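Local coordinates for protein 4-amino-4-deoxychorismate lyase (Legionella pneumophila, PDB 3LUL) that is a pyridoxal-phosphate protein of the class IV aminotransferase family, with the cofactor held covalently as a Schiff base, at residues Leu180-Asn185 against Lys225-Ala230; Pro121-Ser126 against Arg244-Asp249; Glu169-Glu174 against Glu219-Lys224. All blocks are in the same frame, centred on the assembly; numbering follows the deposited sequence. Where two conformers were deposited one is given.

Contact 1. Residues Leu180-Asn185 against Lys225-Ala230; sequences LFLIEN and KRIEDA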
ATOM      1  N   LEU B 180       8.884  13.047 -13.197  1.00  7.74           N
ATOM      2  CA  LEU B 180       9.038  14.486 -13.438  1.00  8.22           C
ATOM      3  C   LEU B 180      10.355  14.844 -14.068  1.00  7.88           C
ATOM      4  O   LEU B 180      11.411  14.344 -13.685  1.00  6.50           O
ATOM      5  CB  LEU B 180       8.924  15.263 -12.126  1.00  8.82           C
ATOM      6  CG  LEU B 180       8.948  16.798 -12.263  1.00  9.66           C
ATOM      7  CD1 LEU B 180       7.998  17.474 -11.271  1.00 13.91           C
ATOM      8  CD2 LEU B 180      10.328  17.329 -12.035  1.00 12.34           C
ATOM      9  N   PHE B 181      10.288  15.784 -15.014  1.00  7.72           N
ATOM     10  CA  PHE B 181      11.447  16.369 -15.696  1.00 10.28           C
ATOM     11  C   PHE B 181      11.292  17.882 -15.587  1.00 10.03           C
ATOM     12  O   PHE B 181      10.172  18.402 -15.550  1.00 10.54           O
ATOM     13  CB  PHE B 181      11.467  15.967 -17.182  1.00  9.70           C
ATOM     14  CG  PHE B 181      11.984  14.559 -17.437  1.00  7.70           C
ATOM     15  CD1 PHE B 181      11.153  13.460 -17.297  1.00  8.81           C
ATOM     16  CD2 PHE B 181      13.261  14.356 -17.895  1.00 12.60           C
ATOM     17  CE1 PHE B 181      11.608  12.190 -17.554  1.00  8.33           C
ATOM     18  CE2 PHE B 181      13.725  13.072 -18.152  1.00  9.67           C
ATOM     19  CZ  PHE B 181      12.892  11.993 -17.960  1.00 10.72           C
ATOM     20  N   LEU B 182      12.404  18.593 -15.565  1.00 10.34           N
ATOM     21  CA  LEU B 182      12.363  20.028 -15.813  1.00 10.69           C
ATOM     22  C   LEU B 182      13.409  20.438 -16.810  1.00  8.06           C
ATOM     23  O   LEU B 182      14.351  19.695 -17.113  1.00  9.42           O
ATOM     24  CB  LEU B 182      12.476  20.787 -14.506  1.00 15.29           C
ATOM     25  CG  LEU B 182      13.702  20.542 -13.663  1.00 13.50           C
ATOM     26  CD1 LEU B 182      14.739  21.493 -14.190  1.00 14.03           C
ATOM     27  CD2 LEU B 182      13.505  20.753 -12.132  1.00 10.11           C
ATOM     28  N   ILE B 183      13.241  21.637 -17.338  1.00  7.92           N
ATOM     29  CA  ILE B 183      14.163  22.208 -18.311  1.00  6.49           C
ATOM     30  C   ILE B 183      14.601  23.546 -17.746  1.00  6.51           C
ATOM     31  O   ILE B 183      13.758  24.340 -17.349  1.00  8.56           O
ATOM     32  CB  ILE B 183      13.522  22.458 -19.685  1.00  7.06           C
ATOM     33  CG1 ILE B 183      13.112  21.123 -20.331  1.00  7.42           C
ATOM     34  CG2 ILE B 183      14.506  23.155 -20.576  1.00  7.98           C
ATOM     35  CD1 ILE B 183      12.331  21.274 -21.586  1.00  9.68           C
ATOM     36  N   GLU B 184      15.907  23.763 -17.675  1.00 10.11           N
ATOM     37  CA  GLU B 184      16.451  25.058 -17.354  1.00 11.86           C
ATOM     38  C   GLU B 184      17.664  25.323 -18.244  1.00 10.78           C
ATOM     39  O   GLU B 184      18.576  24.485 -18.315  1.00  8.04           O
ATOM     40  CB  GLU B 184      16.865  25.063 -15.882  1.00 12.57           C
ATOM     41  CG  GLU B 184      17.468  26.384 -15.406  1.00 20.12           C
ATOM     42  CD  GLU B 184      17.883  26.305 -13.937  1.00 29.41           C
ATOM     43  OE1 GLU B 184      18.747  25.453 -13.604  1.00 30.23           O
ATOM     44  OE2 GLU B 184      17.323  27.076 -13.130  1.00 35.41           O
ATOM     45  N   ASN B 185      17.659  26.498 -18.891  1.00  9.69           N
ATOM     46  CA  ASN B 185      18.714  26.907 -19.835  0.50 10.90           C
ATOM     47  C   ASN B 185      19.025  25.804 -20.847  1.00  9.95           C
ATOM     48  O   ASN B 185      20.188  25.463 -21.071  1.00  7.90           O
ATOM     49  CB  ASN B 185      20.002  27.343 -19.100  0.50 12.06           C
ATOM     50  CG  ASN B 185      19.744  28.386 -18.019  0.50 16.06           C
ATOM     51  OD1 ASN B 185      18.869  29.234 -18.167  0.50 14.52           O
ATOM     52  ND2 ASN B 185      20.494  28.309 -16.916  0.50  9.47           N
ATOM     53  N   LYS B 225      13.020  24.411  -4.855  1.00 13.67           N
ATOM     54  CA  LYS B 225      13.525  25.644  -5.446  1.00 17.37           C
ATOM     55  C   LYS B 225      13.986  25.444  -6.893  1.00 16.57           C
ATOM     56  O   LYS B 225      13.777  26.326  -7.717  1.00 17.86           O
ATOM     57  CB  LYS B 225      14.655  26.238  -4.603  1.00 19.39           C
ATOM     58  CG  LYS B 225      15.179  27.587  -5.162  1.00 25.27           C
ATOM     59  CD  LYS B 225      16.239  28.227  -4.280  1.00 32.97           C
ATOM     60  CE  LYS B 225      17.050  29.289  -5.058  1.00 38.99           C
ATOM     61  NZ  LYS B 225      16.208  30.188  -5.905  1.00 36.38           N
ATOM     62  N   ARG B 226      14.606  24.307  -7.212  1.00 16.09           N
ATOM     63  CA  ARG B 226      14.939  23.996  -8.626  1.00 15.57           C
ATOM     64  C   ARG B 226      13.727  23.949  -9.527  1.00 14.09           C
ATOM     65  O   ARG B 226      13.784  24.419 -10.676  1.00 13.86           O
ATOM     66  CB  ARG B 226      15.695  22.677  -8.764  1.00 16.53           C
ATOM     67  CG  ARG B 226      17.063  22.666  -8.146  1.00 22.19           C
ATOM     68  CD  ARG B 226      17.976  23.682  -8.760  1.00 25.26           C
ATOM     69  NE  ARG B 226      18.046  23.564 -10.217  1.00 26.13           N
ATOM     70  CZ  ARG B 226      18.912  22.807 -10.896  1.00 31.08           C
ATOM     71  NH1 ARG B 226      19.820  22.061 -10.270  1.00 27.74           N
ATOM     72  NH2 ARG B 226      18.870  22.799 -12.231  1.00 38.43           N
ATOM     73  N   ILE B 227      12.633  23.373  -9.037  1.00 10.81           N
ATOM     74  CA  ILE B 227      11.404  23.294  -9.824  1.00 16.73           C
ATOM     75  C   ILE B 227      10.842  24.692 -10.018  1.00 17.83           C
ATOM     76  O   ILE B 227      10.508  25.095 -11.147  1.00 17.65           O
ATOM     77  CB  ILE B 227      10.324  22.402  -9.166  1.00 18.41           C
ATOM     78  CG1 ILE B 227      10.863  21.021  -8.872  1.00 23.40           C
ATOM     79  CG2 ILE B 227       9.129  22.245 -10.056  1.00 17.01           C
ATOM     80  CD1 ILE B 227       9.955  20.235  -7.890  1.00 20.88           C
ATOM     81  N   GLU B 228      10.765  25.450  -8.933  1.00 16.38           N
ATOM     82  CA  GLU B 228      10.180  26.795  -8.962  0.50 18.42           C
ATOM     83  C   GLU B 228      10.911  27.695  -9.946  1.00 17.21           C
ATOM     84  O   GLU B 228      10.297  28.518 -10.611  1.00 23.09           O
ATOM     85  CB  GLU B 228      10.168  27.386  -7.548  0.50 19.45           C
ATOM     86  CG  GLU B 228       9.188  26.608  -6.657  0.50 21.79           C
ATOM     87  CD  GLU B 228       9.257  26.929  -5.180  0.50 27.79           C
ATOM     88  OE1 GLU B 228      10.268  27.488  -4.699  0.50 29.55           O
ATOM     89  OE2 GLU B 228       8.281  26.581  -4.487  0.50 31.41           O
ATOM     90  N   ASP B 229      12.231  27.513 -10.035  1.00 15.44           N
ATOM     91  CA  ASP B 229      13.086  28.271 -10.959  1.00 14.97           C
ATOM     92  C   ASP B 229      13.203  27.707 -12.392  1.00 13.93           C
ATOM     93  O   ASP B 229      13.863  28.322 -13.223  1.00 14.80           O
ATOM     94  CB  ASP B 229      14.502  28.426 -10.373  1.00 16.10           C
ATOM     95  CG  ASP B 229      14.546  29.343  -9.138  1.00 23.62           C
ATOM     96  OD1 ASP B 229      13.524  30.004  -8.809  1.00 24.95           O
ATOM     97  OD2 ASP B 229      15.614  29.382  -8.485  1.00 23.31           O
ATOM     98  N   ALA B 230      12.562  26.577 -12.686  1.00 12.98           N
ATOM     99  CA  ALA B 230      12.642  25.953 -14.021  1.00 11.79           C
ATOM    100  C   ALA B 230      12.000  26.782 -15.130  1.00 10.79           C
ATOM    101  O   ALA B 230      11.053  27.513 -14.875  1.00 14.07           O
ATOM    102  CB  ALA B 230      11.985  24.565 -13.984  1.00 11.18           C
TER

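Contact 2. Residues Pro121-Ser126 against Arg244-Asp249; sequences PVRLIS and RVLSLD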
ATOM      1  N   PRO B 121      -2.564  21.373 -19.992  1.00 15.62           N
ATOM      2  CA  PRO B 121      -1.463  21.222 -19.032  1.00 13.95           C
ATOM      3  C   PRO B 121      -1.941  20.999 -17.611  1.00 13.27           C
ATOM      4  O   PRO B 121      -3.025  21.451 -17.251  1.00 13.01           O
ATOM      5  CB  PRO B 121      -0.720  22.543 -19.132  1.00 12.86           C
ATOM      6  CG  PRO B 121      -1.074  23.060 -20.466  1.00 18.95           C
ATOM      7  CD  PRO B 121      -2.498  22.684 -20.649  1.00 13.49           C
ATOM      8  N   VAL B 122      -1.138  20.272 -16.832  1.00 14.49           N
ATOM      9  CA  VAL B 122      -1.553  19.821 -15.502  0.70 12.90           C
ATOM     10  C   VAL B 122      -1.162  20.805 -14.409  1.00 12.07           C
ATOM     11  O   VAL B 122      -0.125  21.440 -14.481  1.00 10.01           O
ATOM     12  CB  VAL B 122      -0.979  18.432 -15.150  0.70 14.91           C
ATOM     13  CG1 VAL B 122      -1.563  17.400 -16.072  0.70 22.52           C
ATOM     14  CG2 VAL B 122       0.511  18.415 -15.244  0.70 14.95           C
ATOM     15  N   ARG B 123      -2.025  20.898 -13.395  1.00 11.20           N
ATOM     16  CA  ARG B 123      -1.756  21.669 -12.188  0.50 11.85           C
ATOM     17  C   ARG B 123      -1.387  20.715 -11.044  1.00 12.09           C
ATOM     18  O   ARG B 123      -2.119  19.757 -10.751  1.00 11.93           O
ATOM     19  CB  ARG B 123      -2.976  22.515 -11.812  0.50 12.08           C
ATOM     20  CG  ARG B 123      -3.296  23.657 -12.778  0.50 16.86           C
ATOM     21  CD  ARG B 123      -4.226  24.661 -12.114  0.50 15.80           C
ATOM     22  NE  ARG B 123      -4.540  25.829 -12.935  0.50 22.52           N
ATOM     23  CZ  ARG B 123      -3.809  26.941 -12.962  0.50 18.29           C
ATOM     24  NH1 ARG B 123      -2.693  27.022 -12.249  0.50 14.52           N
ATOM     25  NH2 ARG B 123      -4.181  27.964 -13.720  0.50 21.72           N
ATOM     26  N   LEU B 124      -0.245  20.981 -10.400  1.00  9.39           N
ATOM     27  CA  LEU B 124       0.293  20.155  -9.305  1.00 10.24           C
ATOM     28  C   LEU B 124       0.267  20.882  -7.973  1.00  9.04           C
ATOM     29  O   LEU B 124       0.377  22.111  -7.943  1.00  7.29           O
ATOM     30  CB  LEU B 124       1.738  19.776  -9.588  1.00  9.18           C
ATOM     31  CG  LEU B 124       1.993  18.993 -10.867  1.00  8.94           C
ATOM     32  CD1 LEU B 124       3.483  18.675 -11.032  1.00  9.34           C
ATOM     33  CD2 LEU B 124       1.185  17.690 -10.875  1.00 10.71           C
ATOM     34  N   ILE B 125       0.123  20.111  -6.893  1.00  8.92           N
ATOM     35  CA  ILE B 125       0.364  20.586  -5.541  1.00  9.37           C
ATOM     36  C   ILE B 125       1.388  19.689  -4.883  1.00  9.96           C
ATOM     37  O   ILE B 125       1.487  18.504  -5.208  1.00 11.54           O
ATOM     38  CB  ILE B 125      -0.927  20.708  -4.655  1.00 11.60           C
ATOM     39  CG1 ILE B 125      -1.754  19.426  -4.635  1.00 16.80           C
ATOM     40  CG2 ILE B 125      -1.794  21.956  -5.081  1.00 11.33           C
ATOM     41  CD1 ILE B 125      -2.017  18.843  -3.271  1.00 23.15           C
ATOM     42  N   SER B 126       2.178  20.255  -3.978  1.00  9.88           N
ATOM     43  CA  SER B 126       3.191  19.484  -3.265  1.00 11.45           C
ATOM     44  C   SER B 126       2.525  18.822  -2.069  1.00 11.49           C
ATOM     45  O   SER B 126       1.806  19.477  -1.336  1.00 12.95           O
ATOM     46  CB  SER B 126       4.283  20.421  -2.728  1.00 14.12           C
ATOM     47  OG  SER B 126       5.027  21.024  -3.756  1.00 18.65           O
ATOM     48  N   ARG B 244       2.443  18.291 -20.131  1.00 10.03           N
ATOM     49  CA  ARG B 244       3.012  19.576 -19.759  1.00  8.90           C
ATOM     50  C   ARG B 244       2.452  19.996 -18.422  1.00  8.24           C
ATOM     51  O   ARG B 244       1.299  19.696 -18.112  1.00 10.89           O
ATOM     52  CB  ARG B 244       2.687  20.628 -20.832  1.00 10.00           C
ATOM     53  CG  ARG B 244       3.282  20.327 -22.192  1.00 10.73           C
ATOM     54  CD  ARG B 244       2.662  21.205 -23.268  1.00 14.21           C
ATOM     55  NE  ARG B 244       2.989  20.723 -24.619  1.00 19.48           N
ATOM     56  CZ  ARG B 244       4.036  21.094 -25.369  1.00 15.77           C
ATOM     57  NH1 ARG B 244       4.912  22.000 -24.951  1.00 15.99           N
ATOM     58  NH2 ARG B 244       4.199  20.561 -26.580  1.00 18.38           N
ATOM     59  N   VAL B 245       3.275  20.690 -17.643  1.00  6.34           N
ATOM     60  CA  VAL B 245       2.889  21.183 -16.310  1.00  7.51           C
ATOM     61  C   VAL B 245       2.711  22.704 -16.341  1.00  7.44           C
ATOM     62  O   VAL B 245       3.614  23.441 -16.717  1.00  9.13           O
ATOM     63  CB  VAL B 245       3.911  20.767 -15.234  1.00  8.73           C
ATOM     64  CG1 VAL B 245       3.593  21.422 -13.850  1.00  9.10           C
ATOM     65  CG2 VAL B 245       3.968  19.236 -15.102  1.00  9.64           C
ATOM     66  N   LEU B 246       1.517  23.145 -15.969  1.00  8.59           N
ATOM     67  CA  LEU B 246       1.161  24.559 -15.917  1.00  9.78           C
ATOM     68  C   LEU B 246       1.620  25.198 -14.622  1.00  9.73           C
ATOM     69  O   LEU B 246       2.039  26.348 -14.619  1.00 11.22           O
ATOM     70  CB  LEU B 246      -0.353  24.759 -16.093  1.00 12.50           C
ATOM     71  CG  LEU B 246      -0.900  26.203 -15.995  1.00 12.28           C
ATOM     72  CD1 LEU B 246      -0.237  27.152 -16.986  1.00 15.99           C
ATOM     73  CD2 LEU B 246      -2.411  26.207 -16.192  1.00 16.95           C
ATOM     74  N   SER B 247       1.553  24.464 -13.522  1.00  7.47           N
ATOM     75  CA  SER B 247       1.846  25.048 -12.225  1.00  9.84           C
ATOM     76  C   SER B 247       2.173  24.031 -11.156  1.00 10.00           C
ATOM     77  O   SER B 247       1.689  22.905 -11.215  1.00  8.33           O
ATOM     78  CB  SER B 247       0.676  25.913 -11.741  1.00  9.02           C
ATOM     79  OG  SER B 247      -0.532  25.164 -11.567  1.00  9.60           O
ATOM     80  N   LEU B 248       2.943  24.479 -10.156  1.00  9.88           N
ATOM     81  CA  LEU B 248       3.168  23.749  -8.904  1.00  9.51           C
ATOM     82  C   LEU B 248       2.823  24.711  -7.760  1.00 10.66           C
ATOM     83  O   LEU B 248       3.456  25.758  -7.643  1.00 12.15           O
ATOM     84  CB  LEU B 248       4.619  23.295  -8.766  1.00  8.99           C
ATOM     85  CG  LEU B 248       4.995  22.655  -7.415  1.00  8.39           C
ATOM     86  CD1 LEU B 248       4.149  21.369  -7.083  1.00  9.58           C
ATOM     87  CD2 LEU B 248       6.482  22.400  -7.344  1.00  8.46           C
ATOM     88  N   ASP B 249       1.837  24.350  -6.932  1.00 12.14           N
ATOM     89  CA  ASP B 249       1.385  25.221  -5.833  1.00  9.43           C
ATOM     90  C   ASP B 249       1.049  26.603  -6.427  1.00 13.97           C
ATOM     91  O   ASP B 249       0.271  26.687  -7.381  1.00 14.78           O
ATOM     92  CB  ASP B 249       2.470  25.245  -4.743  1.00 10.11           C
ATOM     93  CG  ASP B 249       2.809  23.853  -4.224  1.00 11.40           C
ATOM     94  OD1 ASP B 249       1.863  23.087  -3.962  1.00  9.61           O
ATOM     95  OD2 ASP B 249       4.006  23.531  -4.032  1.00 10.57           O
TER
HETATM   96  O   HOH W   1      -0.810  24.417  -9.057  1.00 15.88           O

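Contact 3. Residues Glu169-Glu174 against Glu219-Lys224; sequences ENHVTE and EISLTK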
ATOM      1  N   GLU B 169      14.875  13.896   2.357  1.00 12.72           N
ATOM      2  CA  GLU B 169      15.986  14.822   2.126  1.00 15.06           C
ATOM      3  C   GLU B 169      15.494  16.076   1.388  1.00 15.18           C
ATOM      4  O   GLU B 169      16.302  16.854   0.924  1.00 14.56           O
ATOM      5  CB  GLU B 169      17.106  14.117   1.336  1.00 13.75           C
ATOM      6  CG  GLU B 169      17.723  12.933   2.115  1.00 21.49           C
ATOM      7  CD  GLU B 169      18.616  12.030   1.262  1.00 31.93           C
ATOM      8  OE1 GLU B 169      18.668  12.198   0.025  1.00 39.87           O
ATOM      9  OE2 GLU B 169      19.267  11.123   1.823  1.00 33.63           O
ATOM     10  N   ASN B 170      14.167  16.256   1.318  1.00 13.48           N
ATOM     11  CA  ASN B 170      13.506  17.363   0.614  1.00 14.48           C
ATOM     12  C   ASN B 170      13.835  17.441  -0.862  1.00 12.59           C
ATOM     13  O   ASN B 170      13.856  18.524  -1.447  1.00 14.78           O
ATOM     14  CB  ASN B 170      13.771  18.684   1.308  1.00 15.09           C
ATOM     15  CG  ASN B 170      13.340  18.654   2.743  1.00 19.37           C
ATOM     16  OD1 ASN B 170      14.168  18.754   3.636  1.00 26.47           O
ATOM     17  ND2 ASN B 170      12.042  18.504   2.971  1.00 17.04           N
ATOM     18  N   HIS B 171      14.030  16.283  -1.479  1.00 10.61           N
ATOM     19  CA  HIS B 171      14.238  16.220  -2.926  1.00 10.73           C
ATOM     20  C   HIS B 171      12.973  15.655  -3.579  1.00 11.77           C
ATOM     21  O   HIS B 171      12.320  14.758  -3.035  1.00 12.53           O
ATOM     22  CB  HIS B 171      15.458  15.389  -3.273  1.00  8.41           C
ATOM     23  CG  HIS B 171      16.746  15.975  -2.781  1.00 13.66           C
ATOM     24  ND1 HIS B 171      17.741  15.205  -2.219  1.00 12.66           N
ATOM     25  CD2 HIS B 171      17.195  17.252  -2.750  1.00 16.91           C
ATOM     26  CE1 HIS B 171      18.749  15.979  -1.864  1.00 13.86           C
ATOM     27  NE2 HIS B 171      18.444  17.227  -2.172  1.00 18.93           N
ATOM     28  N   VAL B 172      12.620  16.231  -4.726  1.00 10.31           N
ATOM     29  CA  VAL B 172      11.489  15.803  -5.562  0.50 11.43           C
ATOM     30  C   VAL B 172      11.638  14.340  -5.979  1.00  9.13           C
ATOM     31  O   VAL B 172      12.739  13.917  -6.325  1.00 11.93           O
ATOM     32  CB  VAL B 172      11.442  16.626  -6.886  0.50 14.13           C
ATOM     33  CG1 VAL B 172      10.175  16.285  -7.693  0.50 19.54           C
ATOM     34  CG2 VAL B 172      11.533  18.120  -6.619  0.50 12.25           C
ATOM     35  N   THR B 173      10.561  13.578  -5.970  1.00  7.99           N
ATOM     36  CA  THR B 173      10.572  12.214  -6.509  1.00 10.55           C
ATOM     37  C   THR B 173       9.703  12.159  -7.786  1.00 10.95           C
ATOM     38  O   THR B 173      10.226  12.253  -8.889  1.00 12.78           O
ATOM     39  CB  THR B 173      10.205  11.147  -5.459  1.00 10.54           C
ATOM     40  OG1 THR B 173       8.860  11.335  -4.939  1.00 11.00           O
ATOM     41  CG2 THR B 173      11.215  11.226  -4.342  1.00  9.76           C
ATOM     42  N   GLU B 174       8.393  12.058  -7.620  1.00 12.39           N
ATOM     43  CA  GLU B 174       7.474  11.808  -8.734  1.00  9.87           C
ATOM     44  C   GLU B 174       6.084  12.207  -8.322  1.00  9.03           C
ATOM     45  O   GLU B 174       5.869  12.579  -7.167  1.00  9.79           O
ATOM     46  CB  GLU B 174       7.509  10.311  -9.064  1.00 11.03           C
ATOM     47  CG  GLU B 174       7.063   9.467  -7.907  1.00 14.00           C
ATOM     48  CD  GLU B 174       7.418   8.004  -8.037  1.00 26.92           C
ATOM     49  OE1 GLU B 174       7.963   7.602  -9.082  1.00 28.10           O
ATOM     50  OE2 GLU B 174       7.081   7.260  -7.101  1.00 25.74           O
ATOM     51  N   GLU B 219      20.541  13.512 -14.419  1.00 11.53           N
ATOM     52  CA  GLU B 219      19.875  12.774 -13.354  1.00 11.19           C
ATOM     53  C   GLU B 219      20.494  13.149 -12.039  1.00 13.18           C
ATOM     54  O   GLU B 219      21.596  12.649 -11.711  1.00 13.65           O
ATOM     55  CB  GLU B 219      20.012  11.272 -13.582  1.00 10.67           C
ATOM     56  CG  GLU B 219      19.335  10.809 -14.866  1.00 13.73           C
ATOM     57  CD  GLU B 219      19.554   9.333 -15.145  1.00 10.77           C
ATOM     58  OE1 GLU B 219      19.005   8.486 -14.398  1.00 16.19           O
ATOM     59  OE2 GLU B 219      20.232   9.033 -16.158  1.00 16.30           O
ATOM     60  N   ILE B 220      19.839  14.071 -11.324  1.00 11.99           N
ATOM     61  CA  ILE B 220      20.358  14.650 -10.076  1.00 13.65           C
ATOM     62  C   ILE B 220      19.236  14.864  -9.038  1.00 11.91           C
ATOM     63  O   ILE B 220      18.047  14.864  -9.368  1.00 11.59           O
ATOM     64  CB  ILE B 220      21.065  16.011 -10.292  1.00 15.17           C
ATOM     65  CG1 ILE B 220      20.086  17.094 -10.793  1.00 18.09           C
ATOM     66  CG2 ILE B 220      22.261  15.867 -11.243  1.00 16.55           C
ATOM     67  CD1 ILE B 220      20.700  18.518 -10.840  1.00 20.19           C
ATOM     68  N   SER B 221      19.637  15.080  -7.796  1.00 12.69           N
ATOM     69  CA  SER B 221      18.671  15.363  -6.740  1.00 13.14           C
ATOM     70  C   SER B 221      18.253  16.807  -6.906  1.00 14.23           C
ATOM     71  O   SER B 221      19.114  17.698  -7.101  1.00 14.01           O
ATOM     72  CB  SER B 221      19.285  15.123  -5.362  1.00 11.16           C
ATOM     73  OG  SER B 221      19.591  13.749  -5.195  1.00 14.89           O
ATOM     74  N   LEU B 222      16.937  17.027  -6.870  1.00 12.20           N
ATOM     75  CA  LEU B 222      16.339  18.330  -7.180  1.00 11.40           C
ATOM     76  C   LEU B 222      15.522  18.830  -6.002  1.00 12.38           C
ATOM     77  O   LEU B 222      14.653  18.121  -5.501  1.00 10.39           O
ATOM     78  CB  LEU B 222      15.438  18.221  -8.398  1.00 13.17           C
ATOM     79  CG  LEU B 222      16.109  17.949  -9.740  1.00 11.18           C
ATOM     80  CD1 LEU B 222      15.114  17.379 -10.741  1.00 13.70           C
ATOM     81  CD2 LEU B 222      16.774  19.225 -10.262  1.00 12.14           C
ATOM     82  N   THR B 223      15.807  20.049  -5.557  1.00 12.30           N
ATOM     83  CA  THR B 223      15.024  20.683  -4.481  1.00 15.35           C
ATOM     84  C   THR B 223      13.757  21.324  -5.072  1.00 15.71           C
ATOM     85  O   THR B 223      13.624  21.458  -6.310  1.00 16.21           O
ATOM     86  CB  THR B 223      15.855  21.770  -3.801  1.00 16.67           C
ATOM     87  OG1 THR B 223      16.212  22.724  -4.795  1.00 16.99           O
ATOM     88  CG2 THR B 223      17.130  21.191  -3.201  1.00 16.64           C
ATOM     89  N   LYS B 224      12.852  21.767  -4.202  1.00 15.36           N
ATOM     90  CA  LYS B 224      11.620  22.447  -4.640  1.00 14.93           C
ATOM     91  C   LYS B 224      11.976  23.763  -5.352  1.00 15.68           C
ATOM     92  O   LYS B 224      11.336  24.142  -6.336  1.00 16.06           O
ATOM     93  CB  LYS B 224      10.677  22.718  -3.468  1.00 17.73           C
ATOM     94  CG  LYS B 224       9.312  23.245  -3.892  1.00 21.61           C
ATOM     95  CD  LYS B 224       8.367  23.374  -2.708  1.00 30.91           C
ATOM     96  CE  LYS B 224       6.998  23.837  -3.171  1.00 36.68           C
ATOM     97  NZ  LYS B 224       6.217  24.512  -2.090  1.00 45.93           N
TER
HETATM   98  O   HOH W   2      12.834  21.004  -1.491  1.00 14.61           O
HETATM   99  O   HOH W   3      15.274  14.704  -6.741  1.00  9.03           O

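Contact 1. Residues Leu180-Asn185 against Lys225-Ala230
Leu-182 and Glu-184 reach from strand 179-184 to the short helix 224-228 and the turn that follows it, so the contact is one of helix-on-sheet packing at the large mixed sheet of this class IV aminotransferase fold. The apolar part centres on Leu-182. CB meets the methyl CB of Ala-230 at 3.8 Å, while CD2 lies 4.0 Å from the CA of Ile-227 and from the O of Arg-226, and 4.2 Å from CG1 of Ile-227. Alanine suits the turn because its single methyl lets the chain come close to the strand, and Ile-227 extends the apolar patch toward Leu-164 and Phe-166 of strand 162-167.

The charged part lies beyond this, toward the partly exposed end. Glu-184 is fully extended, whereas Arg-226 bends at chi2 and chi3, and the two chains cross at about a right angle. NH2 of Arg-226 is 3.0 Å from OE1 of Glu-184, a salt bridge whose hydrogen bond is weak, with an N-H...O angle of only 121°. The carboxylate and guanidinium planes are only 10° apart, yet OE1 comes in obliquely. Tyr-189 adds a cation-pi contact to the same arginine. Glu-184 OE2 stands 5.5 Å from OD2 of Asp-229, a like-charge neighbour that Lys-225 probably helps to offset: its NZ meets the syn lone pair of Asp-229 OD2 at 2.8 Å.

Contact 2. Residues Pro121-Ser126 against Arg244-Asp249
Leu-124 and Val-245 form the apolar centre, their side chains crossing at about a right angle with CD1 of Leu-124 3.9 Å from CG1 of Val-245. On the same face of the sheet the turn at chi2 of Leu-248 (60°) swings its CD1 to 3.8 Å from CB of Leu-124. In the conformer given, CG2 of Val-122 meets CG2 of Val-245 at 3.6 Å. Valines, branched at CB, and leucines suit the face because it is buried: Leu-235 touches Val-122 and Val-245, and Leu-164 touches Leu-248.

These side chains stand on the parallel pairing of strands 122-131 and 241-248, interrupted by a beta bulge. Val-122 pairs with Val-245 but Arg-123 with Ser-247, so Leu-246 is the extra residue, its psi of -37° departing from the extended values of its neighbours. Leu-246 N still bonds to Val-122 O, and the ladder resumes beyond the bulge with Leu-124 N to Ser-247 O, 2.8 Å long.

The other face carries Arg-123 and Ser-247, with Ile-252 of strand 251-252 packing against both. In the conformer given, NH1 of Arg-123 donates to Ser-247 OG, 2.9 Å away, the hydroxyl near the edge but 26° out of the guanidinium plane; Leu-246 CD2 covers one face of that group, above its centre. A water 2.6 Å from Ser-247 OG accepts from this hydroxyl and donates to the O atoms of Leu-124 and Asp-249, tying OG to both carbonyls at the end of strand 241-248.

At the far end the carboxylate of Asp-249 takes two bonds from one residue, both on syn sides: Ser-126 N reaches OD1 at 2.8 Å and Ser-126 OG donates to OD2 at 2.7 Å. Lys-224 NZ gives OD2 a second partner, a salt bridge.

Contact 3. Residues Glu169-Glu174 against Glu219-Lys224
In the turn leading into strand 172-175, His-171 and Val-172 meet Ser-221, Leu-222 and Thr-223 in the connection that leads from strand 217-219 to helix 224-228. The central link is a backbone bond from Val-172 N to Leu-222 O, 2.9 Å long and nearly along the C=O axis, with a C=O...N angle of 171°. The same oxygen also receives a CA-H...O contact from His-171 CA at 3.2 Å.

The imidazole of His-171, its CG placed beside the backbone N (chi1 -64°), is sandwiched. CB of Ser-221 lies over one face, 3.6 Å from the ring centroid and 13° off the normal, a CH-pi contact; over the opposite face sits Glu-169 O. Thr-223 CG2 touches the ring edge in plane, 4.0 Å from CD2 of His-171. A flat aromatic ring suits this slot, and serine suits the place beside it because its small CB can approach the ring while OG turns to Asp-195.

Thr-223 is the N-cap of helix 224-228. Its OG1 caps a backbone N of the helix by a weak hydrogen bond to Arg-226 N, which leaves CG2 as the branch that meets the histidine. The turn bearing His-171 joins the antiparallel strands 162-167 and 172-175, and Asn-167 OD1 accepts from His-171 N.

Two waters complete the backbone link. One donates to Val-172 O at 2.7 Å and accepts from Leu-222 N; the other donates to Asn-170 O and accepts from Lys-224 N at 2.8 Å, joining the turn to the first residue of the helix.

All three contacts reach the same mixed sheet, and they adjoin one another. Contacts 1 and 3 share a continuous chain, since Lys-224 is followed directly by Lys-225; their centres are about 11 Å apart, and CD2 of Leu-182 packs 4.0 Å from CD1 of Leu-222. Contact 2 closes the longer loop in which both others are nested. It meets contact 1 where Leu-248 CD2 lies 3.8 Å from Ile-227 CG2, and contact 3 through the salt bridge of Asp-249 OD2 with Lys-224 NZ, 3.1 Å long. None of the three includes Lys-141, which carries the pyridoxal phosphate: they join parts of the fold and do not form the cofactor linkage.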